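Long-range contacts in imidazoleglycerol-phosphate dehydratase (Pyrococcus furiosus, PDB 5DNL), which catalyses the dehydration of imidazoleglycerol phosphate to imidazoleacetol phosphate, the sixth step of histidine biosynthesis: residues 12-17 and 40-45; 85-90 and 145-150. One frame throughout, in Å; residues are numbered along the deposited sequence.

Interaction 1: 12-17 and 40-45; sequences VEIGKK and KDMRIT
E13 has CG anti to its carbonyl carbon (chi1 -67°), and R43 has CG anti to its backbone N (chi1 177°). With these torsions the two side chains run alongside each other on one face of an antiparallel beta pair. The pair joins strands 8-14 and 42-48, neighbours in a four-stranded mixed sheet. The E13 carboxylate and R43 guanidinium planes are 76° apart. The salt bridge rests on one oxygen and one nitrogen: E13 OE1 lies 3.1 Å from R43 NH1, which comes from above the carboxylate plane. T45 CG2 lies over one face of the guanidinium, offset toward its rim. The R43 side chain is poorly ordered, so this grip is probably loose.

The backbones of the same two residues form the hydrogen-bonded pair. E13 N to R43 O is 2.9 Å, nearly along the C=O axis. In return R43 N donates to E13 O, in the carbonyl plane.

V12, I14, M42 and I44 point to the other face, which packs on helices 25-38 and 51-69. V12 CG2 lies beside I44 CG1 at 4.1 Å. M42 CG lies between its backbone N and carbonyl carbon, and the chain bends at chi3. M42 CE, at the tip, then comes 4.3 Å from I14 CG1. I14 CG2 also meets K40 CD at 3.8 Å, the two side chains crossing obliquely.

The strand 8-14 ends in a type II beta turn from E13 to K16. G15 has a positive phi there, and a CB would clash with the carbonyl O of I14. Beyond the turn, K17 and D41 lie side by side, but their charged ends do not touch. G15 N donates to D41 O at 2.7 Å, from above the carbonyl plane.

Interaction 2: 85-90 and 145-150; sequences DDALVL and HHIVEA. With MN (manganese (II) ion), chain E; MN (manganese (II) ion), chain D; 5DL ([(2S)-2-hydroxy-3-(1H-1,2,4-triazol-1-yl)propyl]phosphonic acid), chain F.
H146 lies near the start of helix 144-162, which packs on strand 87-94 of a four-stranded mixed sheet and carries ligands of two manganese ions. H146 CB rests 3.8 Å from A87 CB. CG is anti to the carbonyl carbon, which swings the ring toward D85 and D86. H146 ND1 donates to the syn lone pair of D86 OD1 at 2.8 Å, with an N-H...O angle of 163° and the acceptor in the ring plane. This bond and the metal at NE2 set the rotation of the ring. D86 OD2 accepts from the backbone N atoms of E142 and N143. H146 CE1 lies 3.5 Å from D85 OD2, and H146 CD2 faces inhibitor N4. H146 NE2 binds one manganese at 2.3 Å. H52, E56 and E121 of a second subunit, inhibitor N4 and a water complete its shell. An alanine at D86 would remove the acceptor of H146 ND1 and of the E142 and N143 backbone N-H groups, and would probably leave the metal-bound ring less firmly oriented.

H145, E149 and H29, with H53 of the second subunit, bind the other manganese. Triazole N1 binds it too, while N4 binds the first, so the ring bridges both metals. V89 CG2 packs 3.8 Å from A150 CB. D85 OD1 forms a salt bridge to R98 of a third subunit. D85 OD2 accepts a hydrogen bond from the water on the H146 manganese.

Interaction 1 lies within one sheet of the chain; interaction 2 joins a helix to the other. Their centres are 25 Å apart and their nearest atoms about 14 Å apart, so they do not touch. Both sheets are mixed, with strand order 1-2-4-3. Helix 25-38 relates the two contacts. M42 and I44 of interaction 1 pack on it, and its H29 is a manganese ligand. V148 and E149 of interaction 2 touch M30 of the same helix. Interaction 1 also faces helix 51-69, whose H52 and E56 bind metal. In interaction 2 the corresponding residues come from a second subunit, so the inhibitor site is built across chains.

Interaction 1: 12-17 and 40-45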
loop_
_atom_site.group_PDB
_atom_site.type_symbol
_atom_site.label_atom_id
_atom_site.label_comp_id
_atom_site.label_asym_id
_atom_site.label_seq_id
_atom_site.Cartn_x
_atom_site.Cartn_y
_atom_site.Cartn_z
ATOM N N VAL A 12 -30.502 47.762 3.799
ATOM C CA VAL A 12 -29.256 47.989 4.529
ATOM C C VAL A 12 -28.923 49.472 4.460
ATOM O O VAL A 12 -28.695 50.000 3.370
ATOM C CB VAL A 12 -28.079 47.186 3.930
ATOM C CG1 VAL A 12 -26.758 47.587 4.600
ATOM C CG2 VAL A 12 -28.335 45.688 4.039
ATOM N N GLU A 13 -28.872 50.116 5.629
ATOM C CA GLU A 13 -28.553 51.555 5.737
ATOM C C GLU A 13 -27.338 51.750 6.628
ATOM O O GLU A 13 -27.429 51.584 7.836
ATOM C CB GLU A 13 -29.750 52.330 6.288
ATOM C CG GLU A 13 -30.936 52.367 5.347
ATOM C CD GLU A 13 -32.102 53.149 5.918
ATOM O OE1 GLU A 13 -32.709 52.680 6.903
ATOM O OE2 GLU A 13 -32.415 54.227 5.377
ATOM N N ILE A 14 -26.200 52.063 6.016
ATOM C CA ILE A 14 -24.954 52.249 6.749
ATOM C C ILE A 14 -24.909 53.663 7.331
ATOM O O ILE A 14 -25.288 54.629 6.672
ATOM C CB ILE A 14 -23.725 51.975 5.849
ATOM C CG1 ILE A 14 -23.778 50.522 5.351
ATOM C CG2 ILE A 14 -22.421 52.246 6.600
ATOM C CD1 ILE A 14 -22.756 50.185 4.286
ATOM N N GLY A 15 -24.430 53.762 8.565
ATOM C CA GLY A 15 -24.313 55.043 9.264
ATOM C C GLY A 15 -25.546 55.477 10.036
ATOM O O GLY A 15 -25.521 56.523 10.678
ATOM N N LYS A 16 -26.621 54.691 9.981
ATOM C CA LYS A 16 -27.834 54.961 10.738
ATOM C C LYS A 16 -27.876 54.023 11.929
ATOM O O LYS A 16 -27.682 52.812 11.799
ATOM C CB LYS A 16 -29.081 54.777 9.865
ATOM C CG LYS A 16 -29.204 55.780 8.724
ATOM C CD LYS A 16 -29.548 57.180 9.224
ATOM C CE LYS A 16 -29.581 58.196 8.093
ATOM N NZ LYS A 16 -28.229 58.491 7.539
ATOM N N LYS A 17 -28.091 54.592 13.108
ATOM C CA LYS A 17 -28.303 53.801 14.303
ATOM C C LYS A 17 -29.641 53.121 14.127
ATOM O O LYS A 17 -30.609 53.729 13.670
ATOM C CB LYS A 17 -28.271 54.669 15.565
ATOM C CG LYS A 17 -26.877 55.179 15.883
ATOM C CD LYS A 17 -26.857 56.201 17.004
ATOM C CE LYS A 17 -25.438 56.692 17.240
ATOM N NZ LYS A 17 -25.349 57.652 18.371
ATOM N N LYS A 40 -19.017 50.806 12.173
ATOM C CA LYS A 40 -20.112 51.623 11.668
ATOM C C LYS A 40 -21.435 51.122 12.202
ATOM O O LYS A 40 -21.648 49.920 12.340
ATOM C CB LYS A 40 -20.097 51.643 10.135
ATOM C CG LYS A 40 -18.952 52.478 9.604
ATOM C CD LYS A 40 -18.952 52.640 8.097
ATOM C CE LYS A 40 -17.919 53.682 7.684
ATOM N NZ LYS A 40 -17.444 53.509 6.280
ATOM N N ASP A 41 -22.314 52.065 12.543
ATOM C CA ASP A 41 -23.703 51.769 12.822
ATOM C C ASP A 41 -24.367 51.377 11.514
ATOM O O ASP A 41 -24.044 51.925 10.450
ATOM C CB ASP A 41 -24.434 53.007 13.381
ATOM C CG ASP A 41 -23.990 53.377 14.787
ATOM O OD1 ASP A 41 -23.990 52.498 15.674
ATOM O OD2 ASP A 41 -23.663 54.563 15.005
ATOM N N MET A 42 -25.285 50.424 11.581
ATOM C CA MET A 42 -26.158 50.179 10.447
ATOM C C MET A 42 -27.513 49.631 10.862
ATOM O O MET A 42 -27.670 49.012 11.914
ATOM C CB MET A 42 -25.480 49.283 9.393
ATOM C CG MET A 42 -24.955 47.960 9.896
ATOM S SD MET A 42 -24.039 47.061 8.597
ATOM C CE MET A 42 -22.463 47.891 8.533
ATOM N N ARG A 43 -28.493 49.902 10.008
ATOM C CA ARG A 43 -29.831 49.401 10.172
ATOM C C ARG A 43 -30.034 48.375 9.082
ATOM O O ARG A 43 -29.795 48.664 7.932
ATOM C CB ARG A 43 -30.843 50.534 10.005
ATOM C CG ARG A 43 -32.298 50.083 10.092
ATOM C CD ARG A 43 -33.236 51.276 10.195
ATOM N NE ARG A 43 -34.640 50.863 10.204
ATOM C CZ ARG A 43 -35.375 50.564 9.127
ATOM N NH1 ARG A 43 -34.871 50.620 7.892
ATOM N NH2 ARG A 43 -36.645 50.201 9.290
ATOM N N ILE A 44 -30.441 47.169 9.463
ATOM C CA ILE A 44 -30.688 46.101 8.503
ATOM C C ILE A 44 -32.014 45.457 8.853
ATOM O O ILE A 44 -32.227 45.040 9.986
ATOM C CB ILE A 44 -29.551 45.043 8.507
ATOM C CG1 ILE A 44 -28.207 45.684 8.155
ATOM C CG2 ILE A 44 -29.885 43.917 7.524
ATOM C CD1 ILE A 44 -27.021 44.738 8.206
ATOM N N THR A 45 -32.908 45.378 7.871
ATOM C CA THR A 45 -34.177 44.685 8.027
ATOM C C THR A 45 -34.369 43.779 6.818
ATOM O O THR A 45 -33.965 44.135 5.716
ATOM C CB THR A 45 -35.369 45.660 8.167
ATOM O OG1 THR A 45 -35.508 46.434 6.977
ATOM C CG2 THR A 45 -35.151 46.586 9.336
#

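Interaction 2: 85-90 and 145-150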
loop_
_atom_site.group_PDB
_atom_site.type_symbol
_atom_site.label_atom_id
_atom_site.label_comp_id
_atom_site.label_asym_id
_atom_site.label_seq_id
_atom_site.Cartn_x
_atom_site.Cartn_y
_atom_site.Cartn_z
ATOM N N ASP A 85 -11.249 31.591 20.466
ATOM C CA ASP A 85 -10.867 30.365 21.151
ATOM C C ASP A 85 -10.032 29.484 20.186
ATOM O O ASP A 85 -9.007 29.951 19.694
ATOM C CB ASP A 85 -12.100 29.667 21.726
ATOM C CG ASP A 85 -12.836 30.507 22.772
ATOM O OD1 ASP A 85 -12.444 31.662 23.062
ATOM O OD2 ASP A 85 -13.803 29.968 23.323
ATOM N N ASP A 86 -10.497 28.261 19.894
ATOM C CA ASP A 86 -9.796 27.369 18.963
ATOM C C ASP A 86 -9.654 27.897 17.551
ATOM O O ASP A 86 -8.719 27.499 16.858
ATOM C CB ASP A 86 -10.521 26.013 18.893
ATOM C CG ASP A 86 -11.990 26.166 18.556
ATOM O OD1 ASP A 86 -12.751 26.672 19.421
ATOM O OD2 ASP A 86 -12.414 25.845 17.414
ATOM N N ALA A 87 -10.563 28.753 17.098
ATOM C CA ALA A 87 -10.581 29.233 15.709
ATOM C C ALA A 87 -9.523 30.297 15.474
ATOM O O ALA A 87 -9.261 31.139 16.351
ATOM C CB ALA A 87 -11.950 29.776 15.317
ATOM N N LEU A 88 -8.937 30.275 14.284
ATOM C CA LEU A 88 -8.033 31.335 13.840
ATOM C C LEU A 88 -8.263 31.503 12.355
ATOM O O LEU A 88 -8.029 30.558 11.606
ATOM C CB LEU A 88 -6.580 30.963 14.141
ATOM C CG LEU A 88 -5.552 32.055 13.831
ATOM C CD1 LEU A 88 -5.761 33.237 14.755
ATOM C CD2 LEU A 88 -4.150 31.479 13.970
ATOM N N VAL A 89 -8.785 32.645 11.929
ATOM C CA VAL A 89 -9.272 32.801 10.565
ATOM C C VAL A 89 -8.650 34.042 9.940
ATOM O O VAL A 89 -8.721 35.127 10.513
ATOM C CB VAL A 89 -10.800 32.899 10.538
ATOM C CG1 VAL A 89 -11.308 33.096 9.107
ATOM C CG2 VAL A 89 -11.453 31.675 11.158
ATOM N N LEU A 90 -8.052 33.849 8.768
ATOM C CA LEU A 90 -7.521 34.942 7.967
ATOM C C LEU A 90 -8.588 35.414 6.977
ATOM O O LEU A 90 -9.218 34.597 6.287
ATOM C CB LEU A 90 -6.266 34.482 7.218
ATOM C CG LEU A 90 -5.754 35.401 6.096
ATOM C CD1 LEU A 90 -5.317 36.777 6.578
ATOM C CD2 LEU A 90 -4.618 34.697 5.373
ATOM N N HIS A 145 -19.286 27.736 15.292
ATOM C CA HIS A 145 -19.664 29.101 15.684
ATOM C C HIS A 145 -18.407 29.947 15.778
ATOM O O HIS A 145 -18.382 31.088 15.289
ATOM C CB HIS A 145 -20.370 29.023 17.041
ATOM C CG HIS A 145 -21.000 30.286 17.537
ATOM N ND1 HIS A 145 -22.223 30.259 18.166
ATOM C CD2 HIS A 145 -20.561 31.562 17.625
ATOM C CE1 HIS A 145 -22.538 31.477 18.573
ATOM N NE2 HIS A 145 -21.548 32.284 18.265
ATOM N N HIS A 146 -17.351 29.413 16.391
ATOM C CA HIS A 146 -16.109 30.175 16.545
ATOM C C HIS A 146 -15.495 30.499 15.171
ATOM O O HIS A 146 -15.038 31.616 14.935
ATOM C CB HIS A 146 -15.100 29.440 17.400
ATOM C CG HIS A 146 -15.550 29.227 18.809
ATOM N ND1 HIS A 146 -14.968 28.291 19.638
ATOM C CD2 HIS A 146 -16.531 29.820 19.533
ATOM C CE1 HIS A 146 -15.550 28.336 20.820
ATOM N NE2 HIS A 146 -16.514 29.237 20.781
ATOM N N ILE A 147 -15.521 29.528 14.264
ATOM C CA ILE A 147 -14.974 29.709 12.914
ATOM C C ILE A 147 -15.773 30.753 12.140
ATOM O O ILE A 147 -15.199 31.687 11.561
ATOM C CB ILE A 147 -14.914 28.365 12.145
ATOM C CG1 ILE A 147 -13.878 27.446 12.786
ATOM C CG2 ILE A 147 -14.589 28.592 10.680
ATOM C CD1 ILE A 147 -14.010 25.977 12.409
ATOM N N VAL A 148 -17.090 30.591 12.110
ATOM C CA VAL A 148 -17.942 31.472 11.302
ATOM C C VAL A 148 -17.946 32.887 11.912
ATOM O O VAL A 148 -17.814 33.886 11.187
ATOM C CB VAL A 148 -19.339 30.890 11.147
ATOM C CG1 VAL A 148 -20.288 31.853 10.442
ATOM C CG2 VAL A 148 -19.279 29.592 10.351
ATOM N N GLU A 149 -18.085 32.994 13.234
ATOM C CA GLU A 149 -18.070 34.331 13.839
ATOM C C GLU A 149 -16.707 35.003 13.646
ATOM O O GLU A 149 -16.661 36.199 13.388
ATOM C CB GLU A 149 -18.481 34.313 15.317
ATOM C CG GLU A 149 -18.721 35.698 15.889
ATOM C CD GLU A 149 -19.249 35.700 17.284
ATOM O OE1 GLU A 149 -19.688 34.638 17.799
ATOM O OE2 GLU A 149 -19.155 36.798 17.892
ATOM N N ALA A 150 -15.599 34.270 13.776
ATOM C CA ALA A 150 -14.296 34.860 13.485
ATOM C C ALA A 150 -14.223 35.394 12.047
ATOM O O ALA A 150 -13.667 36.456 11.802
ATOM C CB ALA A 150 -13.175 33.869 13.751
HETATM MN MN MN E . -21.156 34.333 19.327
HETATM MN MN MN D . -17.820 29.718 22.611
HETATM N N1 5DL F . -19.627 33.186 20.493
HETATM C C3 5DL F . -17.853 32.915 21.849
HETATM N N2 5DL F . -18.543 33.777 21.094
HETATM C C8 5DL F . -18.645 37.606 21.247
HETATM C C7 5DL F . -19.186 36.187 21.429
HETATM C C6 5DL F . -18.163 35.177 20.932
HETATM C C5 5DL F . -19.554 31.925 20.931
HETATM O O10 5DL F . -17.158 37.440 23.470
HETATM P P9 5DL F . -17.079 37.982 22.083
HETATM O O11 5DL F . -16.914 39.481 22.018
HETATM O O12 5DL F . -15.939 37.336 21.310
HETATM O O13 5DL F . -20.416 36.003 20.711
HETATM N N4 5DL F . -18.499 31.714 21.752
HETATM O O HOH W 1 -16.268 30.959 23.563
#